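Local coordinates for protein serine repeat antigen 5 (Plasmodium falciparum, PDB 6X42) that belongs to the papain-like cysteine proteases and forms a malaria-parasite pseudo-zymogen, probably lacking conventional cysteine-protease activity, at residues Thr74-Tyr80 with Leu112-Tyr118; Leu42-Gln47 with Arg243-Pro248. All coordinates share one frame. Numbering follows the deposited sequence.

Interaction 1 of 2, residues Thr74-Tyr80 with Leu112-Tyr118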
ATOM      1  N   THR A  74      11.240   0.436  10.697  1.00 21.76           N
ATOM      2  CA  THR A  74      11.737  -0.936  10.629  1.00 20.77           C
ATOM      3  C   THR A  74      10.859  -1.739   9.686  1.00 19.97           C
ATOM      4  O   THR A  74       9.637  -1.749   9.829  1.00 21.28           O
ATOM      5  CB  THR A  74      11.689  -1.575  12.020  1.00 22.86           C
ATOM      6  OG1 THR A  74      12.322  -0.724  12.972  1.00 25.67           O
ATOM      7  CG2 THR A  74      12.376  -2.918  11.994  1.00 23.44           C
ATOM      8  N   LYS A  75      11.478  -2.419   8.736  1.00 19.41           N
ATOM      9  CA  LYS A  75      10.717  -3.173   7.751  1.00 18.36           C
ATOM     10  C   LYS A  75      10.180  -4.476   8.319  1.00 17.29           C
ATOM     11  O   LYS A  75      10.883  -5.208   9.023  1.00 18.55           O
ATOM     12  CB  LYS A  75      11.581  -3.490   6.536  1.00 19.55           C
ATOM     13  CG  LYS A  75      12.010  -2.271   5.772  1.00 19.62           C
ATOM     14  CD  LYS A  75      10.831  -1.456   5.299  1.00 20.48           C
ATOM     15  CE  LYS A  75      11.223  -0.447   4.241  1.00 20.99           C
ATOM     16  NZ  LYS A  75      11.849  -1.086   3.068  1.00 20.57           N
ATOM     17  N   ILE A  76       8.936  -4.798   7.931  1.00 16.83           N
ATOM     18  CA  ILE A  76       8.310  -6.091   8.207  1.00 16.51           C
ATOM     19  C   ILE A  76       8.836  -7.144   7.235  1.00 16.02           C
ATOM     20  O   ILE A  76       9.072  -6.855   6.065  1.00 16.21           O
ATOM     21  CB  ILE A  76       6.781  -5.941   8.079  1.00 16.25           C
ATOM     22  CG1 ILE A  76       6.242  -5.018   9.178  1.00 18.13           C
ATOM     23  CG2 ILE A  76       6.075  -7.296   8.095  1.00 17.89           C
ATOM     24  CD1 ILE A  76       4.823  -4.478   8.951  1.00 18.14           C
ATOM     25  N   SER A  77       8.993  -8.389   7.707  1.00 16.11           N
ATOM     26  CA  SER A  77       9.405  -9.484   6.832  1.00 16.05           C
ATOM     27  C   SER A  77       8.247  -9.893   5.929  1.00 15.26           C
ATOM     28  O   SER A  77       7.326 -10.592   6.359  1.00 15.36           O
ATOM     29  CB  SER A  77       9.849 -10.662   7.696  1.00 17.09           C
ATOM     30  OG  SER A  77      10.039 -11.830   6.912  1.00 16.42           O
ATOM     31  N   ALA A  78       8.310  -9.522   4.651  1.00 14.14           N
ATOM     32  CA  ALA A  78       7.319 -10.010   3.700  1.00 14.04           C
ATOM     33  C   ALA A  78       7.381 -11.527   3.584  1.00 13.32           C
ATOM     34  O   ALA A  78       6.363 -12.187   3.360  1.00 14.11           O
ATOM     35  CB  ALA A  78       7.552  -9.401   2.321  1.00 14.62           C
ATOM     36  N   LEU A  79       8.586 -12.095   3.682  1.00 14.19           N
ATOM     37  CA  LEU A  79       8.743 -13.538   3.490  1.00 14.16           C
ATOM     38  C   LEU A  79       8.041 -14.333   4.586  1.00 13.89           C
ATOM     39  O   LEU A  79       7.464 -15.394   4.321  1.00 14.70           O
ATOM     40  CB  LEU A  79      10.227 -13.886   3.413  1.00 14.74           C
ATOM     41  CG  LEU A  79      10.559 -15.281   2.878  1.00 14.74           C
ATOM     42  CD1 LEU A  79      10.114 -15.423   1.427  1.00 15.67           C
ATOM     43  CD2 LEU A  79      12.059 -15.569   3.019  1.00 15.34           C
ATOM     44  N   TYR A  80       8.048 -13.822   5.821  1.00 14.82           N
ATOM     45  CA  TYR A  80       7.326 -14.504   6.889  1.00 15.64           C
ATOM     46  C   TYR A  80       5.838 -14.576   6.577  1.00 15.73           C
ATOM     47  O   TYR A  80       5.201 -15.625   6.744  1.00 16.39           O
ATOM     48  CB  TYR A  80       7.564 -13.807   8.228  1.00 16.53           C
ATOM     49  CG  TYR A  80       7.077 -14.623   9.407  1.00 18.15           C
ATOM     50  CD1 TYR A  80       7.870 -15.596   9.984  1.00 19.91           C
ATOM     51  CD2 TYR A  80       5.796 -14.445   9.911  1.00 19.42           C
ATOM     52  CE1 TYR A  80       7.414 -16.362  11.050  1.00 20.45           C
ATOM     53  CE2 TYR A  80       5.336 -15.198  10.980  1.00 20.69           C
ATOM     54  CZ  TYR A  80       6.141 -16.162  11.539  1.00 21.92           C
ATOM     55  OH  TYR A  80       5.685 -16.929  12.601  1.00 24.89           O
ATOM     56  N   LEU A 112       4.890 -10.422  13.677  1.00 27.07           N
ATOM     57  CA  LEU A 112       5.449  -9.912  12.429  1.00 25.36           C
ATOM     58  C   LEU A 112       6.927  -9.724  12.685  1.00 24.11           C
ATOM     59  O   LEU A 112       7.328  -8.737  13.330  1.00 24.61           O
ATOM     60  CB  LEU A 112       4.815  -8.592  12.001  1.00 24.66           C
ATOM     61  CG  LEU A 112       3.379  -8.722  11.523  1.00 25.27           C
ATOM     62  CD1 LEU A 112       2.827  -7.326  11.315  1.00 25.85           C
ATOM     63  CD2 LEU A 112       3.292  -9.582  10.261  1.00 26.10           C
ATOM     64  N   PRO A 113       7.770 -10.634  12.221  1.00 22.57           N
ATOM     65  CA  PRO A 113       9.207 -10.422  12.340  1.00 22.43           C
ATOM     66  C   PRO A 113       9.661  -9.263  11.471  1.00 21.17           C
ATOM     67  O   PRO A 113       9.018  -8.860  10.498  1.00 22.36           O
ATOM     68  CB  PRO A 113       9.812 -11.736  11.829  1.00 25.02           C
ATOM     69  CG  PRO A 113       8.702 -12.738  11.847  1.00 25.35           C
ATOM     70  CD  PRO A 113       7.452 -11.939  11.615  1.00 24.57           C
ATOM     71  N   ALA A 114      10.825  -8.759  11.825  1.00 22.49           N
ATOM     72  CA  ALA A 114      11.496  -7.773  11.009  1.00 21.11           C
ATOM     73  C   ALA A 114      12.164  -8.437   9.809  1.00 19.91           C
ATOM     74  O   ALA A 114      12.594  -9.601   9.865  1.00 18.51           O
ATOM     75  CB  ALA A 114      12.543  -7.047  11.853  1.00 22.87           C
ATOM     76  N   GLU A 115      12.239  -7.669   8.715  1.00 19.32           N
ATOM     77  CA  GLU A 115      12.976  -8.087   7.529  1.00 18.16           C
ATOM     78  C   GLU A 115      14.361  -8.610   7.881  1.00 18.05           C
ATOM     79  O   GLU A 115      14.814  -9.605   7.314  1.00 19.60           O
ATOM     80  CB  GLU A 115      13.093  -6.885   6.584  1.00 18.35           C
ATOM     81  CG  GLU A 115      13.961  -7.087   5.361  1.00 18.44           C
ATOM     82  CD  GLU A 115      13.347  -8.002   4.354  1.00 18.84           C
ATOM     83  OE1 GLU A 115      12.228  -8.464   4.582  1.00 19.94           O
ATOM     84  OE2 GLU A 115      13.978  -8.249   3.311  1.00 21.42           O
ATOM     85  N   SER A 116      15.066  -7.922   8.775  1.00 20.93           N
ATOM     86  CA  SER A 116      16.417  -8.342   9.132  0.56 22.46           C
ATOM     87  C   SER A 116      16.446  -9.774   9.653  1.00 21.03           C
ATOM     88  O   SER A 116      17.425 -10.499   9.437  1.00 23.58           O
ATOM     89  CB  SER A 116      16.985  -7.377  10.172  0.56 25.31           C
ATOM     90  OG  SER A 116      17.155  -6.090   9.603  0.56 25.89           O
ATOM     91  N   ASN A 117      15.384 -10.207  10.329  1.00 19.23           N
ATOM     92  CA  ASN A 117      15.342 -11.540  10.911  1.00 19.74           C
ATOM     93  C   ASN A 117      15.062 -12.629   9.887  1.00 19.03           C
ATOM     94  O   ASN A 117      15.473 -13.774  10.076  1.00 19.77           O
ATOM     95  CB  ASN A 117      14.235 -11.593  11.968  1.00 21.41           C
ATOM     96  CG  ASN A 117      14.440 -10.608  13.100  1.00 25.62           C
ATOM     97  OD1 ASN A 117      13.472 -10.038  13.604  1.00 27.76           O
ATOM     98  ND2 ASN A 117      15.689 -10.419  13.529  1.00 26.29           N
ATOM     99  N   TYR A 118      14.353 -12.303   8.812  1.00 17.89           N
ATOM    100  CA  TYR A 118      13.946 -13.302   7.816  1.00 18.09           C
ATOM    101  C   TYR A 118      13.805 -12.561   6.493  1.00 16.89           C
ATOM    102  O   TYR A 118      12.699 -12.188   6.067  1.00 17.62           O
ATOM    103  CB  TYR A 118      12.667 -14.025   8.251  1.00 18.10           C
ATOM    104  CG  TYR A 118      12.247 -15.207   7.403  1.00 17.07           C
ATOM    105  CD1 TYR A 118      13.120 -16.261   7.132  1.00 18.16           C
ATOM    106  CD2 TYR A 118      10.963 -15.289   6.898  1.00 17.35           C
ATOM    107  CE1 TYR A 118      12.731 -17.337   6.353  1.00 19.34           C
ATOM    108  CE2 TYR A 118      10.560 -16.367   6.144  1.00 17.02           C
ATOM    109  CZ  TYR A 118      11.444 -17.384   5.863  1.00 17.50           C
ATOM    110  OH  TYR A 118      11.009 -18.427   5.081  1.00 18.22           O
TER
HETATM  111  O   HOH W   1      10.224  -7.671   3.039  1.00 20.13           O
HETATM  112  O   HOH W   2      11.207 -10.886   4.060  1.00 17.61           O
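Ser77 adopts the t rotamer (chi1 170°), which lets one hydroxyl do two jobs. Its OG accepts from Tyr80 N at 3.0 Å, the N-cap bond of helix 78-83, and donates to Tyr118 O at 2.8 Å across the contact. Just before the helix the two segments form a single antiparallel bridge: Glu115 N donates to Lys75 O and Ser77 N to Pro113 O, both at 2.8 Å, so Ile76 and Ala114 make a non-hydrogen-bonded pair. Glu115 bends through chi2 p (71°), bringing OE1 within 2.7 Å of both waters, which in turn accept from Ala78 N (water 1, 3.1 Å) and Leu79 N (water 2, 2.9 Å); its OE2 bonds Tyr120 N. Both tyrosines are t at chi1, and each offers a ring face to a CH-pi contact: Pro113 CG lies 3.6 Å from the Tyr80 centroid and Leu79 CD2 3.7 Å from that of Tyr118, whose OH reaches Glu127 and Asn83. Ile76, pointing away, still packs its CG2 4.2 Å from Leu112 CD2, beside Leu62 of helix 53-68. Such N-capping of a short helix, completed by a distant loop and ordered water, here builds part of the helical (L) domain of the papain fold.

Interaction 2 of 2, residues Leu42-Gln47 with Arg243-Pro248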
ATOM      1  N   LEU A  42      11.731   4.547   4.620  1.00 19.50           N
ATOM      2  CA  LEU A  42      11.270   3.218   4.217  1.00 17.78           C
ATOM      3  C   LEU A  42      11.648   3.021   2.749  1.00 17.53           C
ATOM      4  O   LEU A  42      10.961   3.504   1.844  1.00 18.04           O
ATOM      5  CB  LEU A  42       9.763   3.117   4.415  1.00 17.71           C
ATOM      6  CG  LEU A  42       9.243   3.225   5.854  1.00 17.82           C
ATOM      7  CD1 LEU A  42       7.716   3.461   5.879  1.00 18.92           C
ATOM      8  CD2 LEU A  42       9.610   1.971   6.633  1.00 19.89           C
ATOM      9  N   GLN A  43      12.757   2.339   2.495  1.00 17.67           N
ATOM     10  CA  GLN A  43      13.266   2.267   1.138  1.00 18.21           C
ATOM     11  C   GLN A  43      12.386   1.351   0.298  1.00 15.78           C
ATOM     12  O   GLN A  43      11.736   0.438   0.807  1.00 16.56           O
ATOM     13  CB  GLN A  43      14.706   1.776   1.132  1.00 23.39           C
ATOM     14  CG  GLN A  43      15.684   2.757   1.796  1.00 31.86           C
ATOM     15  CD  GLN A  43      15.556   4.199   1.250  1.00 39.84           C
ATOM     16  OE1 GLN A  43      15.899   4.486   0.096  1.00 42.67           O
ATOM     17  NE2 GLN A  43      15.066   5.108   2.097  1.00 42.56           N
ATOM     18  N   VAL A  44      12.387   1.605  -1.012  1.00 16.09           N
ATOM     19  CA  VAL A  44      11.659   0.775  -1.961  1.00 14.41           C
ATOM     20  C   VAL A  44      12.220  -0.641  -1.961  1.00 15.50           C
ATOM     21  O   VAL A  44      13.436  -0.856  -1.855  1.00 17.79           O
ATOM     22  CB  VAL A  44      11.767   1.427  -3.350  1.00 15.89           C
ATOM     23  CG1 VAL A  44      11.260   0.508  -4.462  1.00 16.54           C
ATOM     24  CG2 VAL A  44      11.007   2.749  -3.358  1.00 17.07           C
ATOM     25  N   GLU A  45      11.323  -1.616  -2.069  1.00 14.20           N
ATOM     26  CA  GLU A  45      11.654  -3.036  -2.113  1.00 14.07           C
ATOM     27  C   GLU A  45      11.361  -3.618  -3.494  1.00 13.67           C
ATOM     28  O   GLU A  45      10.712  -2.998  -4.329  1.00 13.99           O
ATOM     29  CB  GLU A  45      10.923  -3.788  -0.998  1.00 15.85           C
ATOM     30  CG  GLU A  45      11.329  -3.252   0.379  1.00 16.84           C
ATOM     31  CD  GLU A  45      10.758  -4.022   1.547  1.00 17.04           C
ATOM     32  OE1 GLU A  45      10.812  -5.258   1.529  1.00 18.23           O
ATOM     33  OE2 GLU A  45      10.281  -3.397   2.506  1.00 18.00           O
ATOM     34  N   ASP A  46      11.908  -4.816  -3.734  1.00 14.32           N
ATOM     35  CA  ASP A  46      11.800  -5.535  -5.004  1.00 14.33           C
ATOM     36  C   ASP A  46      11.211  -6.911  -4.733  1.00 13.75           C
ATOM     37  O   ASP A  46      11.881  -7.789  -4.172  1.00 15.18           O
ATOM     38  CB  ASP A  46      13.181  -5.638  -5.671  1.00 15.02           C
ATOM     39  CG  ASP A  46      13.163  -6.237  -7.075  1.00 16.17           C
ATOM     40  OD1 ASP A  46      12.111  -6.741  -7.525  1.00 16.59           O
ATOM     41  OD2 ASP A  46      14.255  -6.211  -7.710  1.00 17.76           O
ATOM     42  N   GLN A  47       9.954  -7.111  -5.126  1.00 13.28           N
ATOM     43  CA  GLN A  47       9.273  -8.387  -4.946  1.00 12.69           C
ATOM     44  C   GLN A  47       9.816  -9.496  -5.850  1.00 12.44           C
ATOM     45  O   GLN A  47       9.485 -10.676  -5.646  1.00 12.71           O
ATOM     46  CB  GLN A  47       7.784  -8.231  -5.185  1.00 12.94           C
ATOM     47  CG  GLN A  47       7.402  -8.019  -6.628  1.00 12.80           C
ATOM     48  CD  GLN A  47       5.932  -7.714  -6.812  1.00 13.08           C
ATOM     49  OE1 GLN A  47       5.458  -6.613  -6.531  1.00 14.44           O
ATOM     50  NE2 GLN A  47       5.186  -8.701  -7.273  1.00 14.32           N
ATOM     51  N   ARG A 243       3.713   4.339  -4.738  1.00 11.90           N
ATOM     52  CA  ARG A 243       4.846   3.458  -4.457  1.00 12.08           C
ATOM     53  C   ARG A 243       4.576   2.080  -5.044  1.00 11.20           C
ATOM     54  O   ARG A 243       3.516   1.491  -4.808  1.00 12.22           O
ATOM     55  CB  ARG A 243       5.028   3.331  -2.947  1.00 12.67           C
ATOM     56  CG  ARG A 243       6.173   2.418  -2.492  1.00 12.97           C
ATOM     57  CD  ARG A 243       6.225   2.400  -1.015  1.00 14.01           C
ATOM     58  NE  ARG A 243       7.081   1.380  -0.429  1.00 13.69           N
ATOM     59  CZ  ARG A 243       8.299   1.566   0.069  1.00 13.49           C
ATOM     60  NH1 ARG A 243       8.950   2.702  -0.068  1.00 15.55           N
ATOM     61  NH2 ARG A 243       8.873   0.593   0.739  1.00 14.40           N
ATOM     62  N   ASN A 244       5.552   1.549  -5.778  1.00 11.75           N
ATOM     63  CA  ASN A 244       5.532   0.181  -6.286  1.00 11.55           C
ATOM     64  C   ASN A 244       6.604  -0.634  -5.572  1.00 11.86           C
ATOM     65  O   ASN A 244       7.433  -0.089  -4.842  1.00 13.23           O
ATOM     66  CB  ASN A 244       5.743   0.194  -7.805  1.00 12.16           C
ATOM     67  CG  ASN A 244       5.156  -1.009  -8.520  1.00 12.69           C
ATOM     68  OD1 ASN A 244       4.668  -1.960  -7.916  1.00 12.50           O
ATOM     69  ND2 ASN A 244       5.216  -0.954  -9.845  1.00 14.58           N
ATOM     70  N   SER A 245       6.581  -1.949  -5.801  1.00 11.72           N
ATOM     71  CA  SER A 245       7.479  -2.913  -5.186  1.00 11.92           C
ATOM     72  C   SER A 245       8.290  -3.675  -6.240  1.00 11.93           C
ATOM     73  O   SER A 245       8.506  -4.890  -6.128  1.00 12.57           O
ATOM     74  CB  SER A 245       6.736  -3.866  -4.251  1.00 13.07           C
ATOM     75  OG  SER A 245       5.608  -4.449  -4.868  1.00 13.39           O
ATOM     76  N   TRP A 246       8.746  -2.946  -7.261  1.00 13.20           N
ATOM     77  CA  TRP A 246       9.550  -3.499  -8.348  1.00 13.17           C
ATOM     78  C   TRP A 246      10.976  -2.969  -8.295  1.00 13.28           C
ATOM     79  O   TRP A 246      11.701  -2.983  -9.302  1.00 14.35           O
ATOM     80  CB  TRP A 246       8.893  -3.245  -9.705  1.00 14.04           C
ATOM     81  CG  TRP A 246       7.586  -3.977  -9.916  1.00 13.56           C
ATOM     82  CD1 TRP A 246       7.039  -4.951  -9.136  1.00 15.02           C
ATOM     83  CD2 TRP A 246       6.669  -3.771 -10.997  1.00 13.60           C
ATOM     84  NE1 TRP A 246       5.824  -5.345  -9.654  1.00 16.52           N
ATOM     85  CE2 TRP A 246       5.583  -4.645 -10.803  1.00 14.91           C
ATOM     86  CE3 TRP A 246       6.661  -2.920 -12.110  1.00 15.91           C
ATOM     87  CZ2 TRP A 246       4.489  -4.678 -11.669  1.00 16.19           C
ATOM     88  CZ3 TRP A 246       5.589  -2.972 -12.969  1.00 16.03           C
ATOM     89  CH2 TRP A 246       4.514  -3.839 -12.743  1.00 17.01           C
ATOM     90  N   GLY A 247      11.398  -2.532  -7.114  1.00 13.80           N
ATOM     91  CA  GLY A 247      12.740  -2.062  -6.901  1.00 14.26           C
ATOM     92  C   GLY A 247      12.914  -0.597  -7.232  1.00 14.37           C
ATOM     93  O   GLY A 247      12.052   0.046  -7.836  1.00 14.12           O
ATOM     94  N   PRO A 248      14.059  -0.041  -6.828  1.00 14.61           N
ATOM     95  CA  PRO A 248      14.283   1.407  -6.949  1.00 14.87           C
ATOM     96  C   PRO A 248      14.726   1.873  -8.325  1.00 15.39           C
ATOM     97  O   PRO A 248      14.929   3.077  -8.511  1.00 17.69           O
ATOM     98  CB  PRO A 248      15.376   1.663  -5.911  1.00 17.08           C
ATOM     99  CG  PRO A 248      16.166   0.367  -5.898  1.00 17.70           C
ATOM    100  CD  PRO A 248      15.112  -0.707  -6.049  1.00 16.84           C
TER
HETATM  101  O   HOH W   3       8.623  -0.877  -2.400  1.00 16.08           O
HETATM  102  O   HOH W   4       8.116  -1.618   2.635  1.00 17.91           O
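Arg243, ending strand 236-243, is extended, chi1 to chi3 all t. Its guanidinium edge meets two consecutive carbonyls, NH1 donating to Leu42 O and NH2 to Gln43 O, each at 2.9 Å, while Val44 CA lies over one face. Glu45 OE2 stays 4.6 Å from Arg243 NH2, beyond salt-bridge range; it pairs instead with Lys75 and Lys59. At Asn244 the polar link runs through water: water 3 donates to Asn244 O and accepts from Glu45 N, 2.8 Å each. Asn244 OD1 takes Ser245 N at 2.9 Å and also bonds His219 NE2. Gln47, His219 and Asn244 probably correspond to the oxyanion-hole glutamine and the histidine and asparagine of the papain active site, with Ser53 probably replacing the nucleophilic cysteine. Ser245 grips Gln47 twice, Gln47 N to Ser245 O (2.8 Å, 172°) and Ser245 OG to Gln47 OE1 (2.7 Å). Trp246 bridges Asp46 in antiparallel fashion; CA-CB points away from 42-47, yet the indole folds back, Trp246 NE1 lying 3.4 Å from Gln47 OE1, and also meets His219 and, edge-to-face, Trp250. Gly247 N closes the bridge on Glu45 O at 2.9 Å; at phi/psi 86°/168° a CB would jam against the preceding carbonyl. Pro248 CD lies 4.3 Å from Val44 CG1.

Along the chain interaction 1 is nested within the long loop that interaction 2 closes, and their centres lie 15 Å apart. Interaction 1 lies in the helical half of the papain fold, whereas interaction 2 brings the loop leading into helix 53-68 against the end of strand 236-243 in the sheet-bearing half, at the interdomain cleft. Lys75 connects them: its NZ is 2.8 Å from Glu45 OE2 in a salt bridge and 2.7 Å from Gln43 O, a probable hydrogen bond. Helix 53-68 touches both, so helix and lysine together tie interaction 1 to the cleft where the papain-type active-site positions probably lie, consistent with a two-domain papain framework being kept in this pseudo-zymogen.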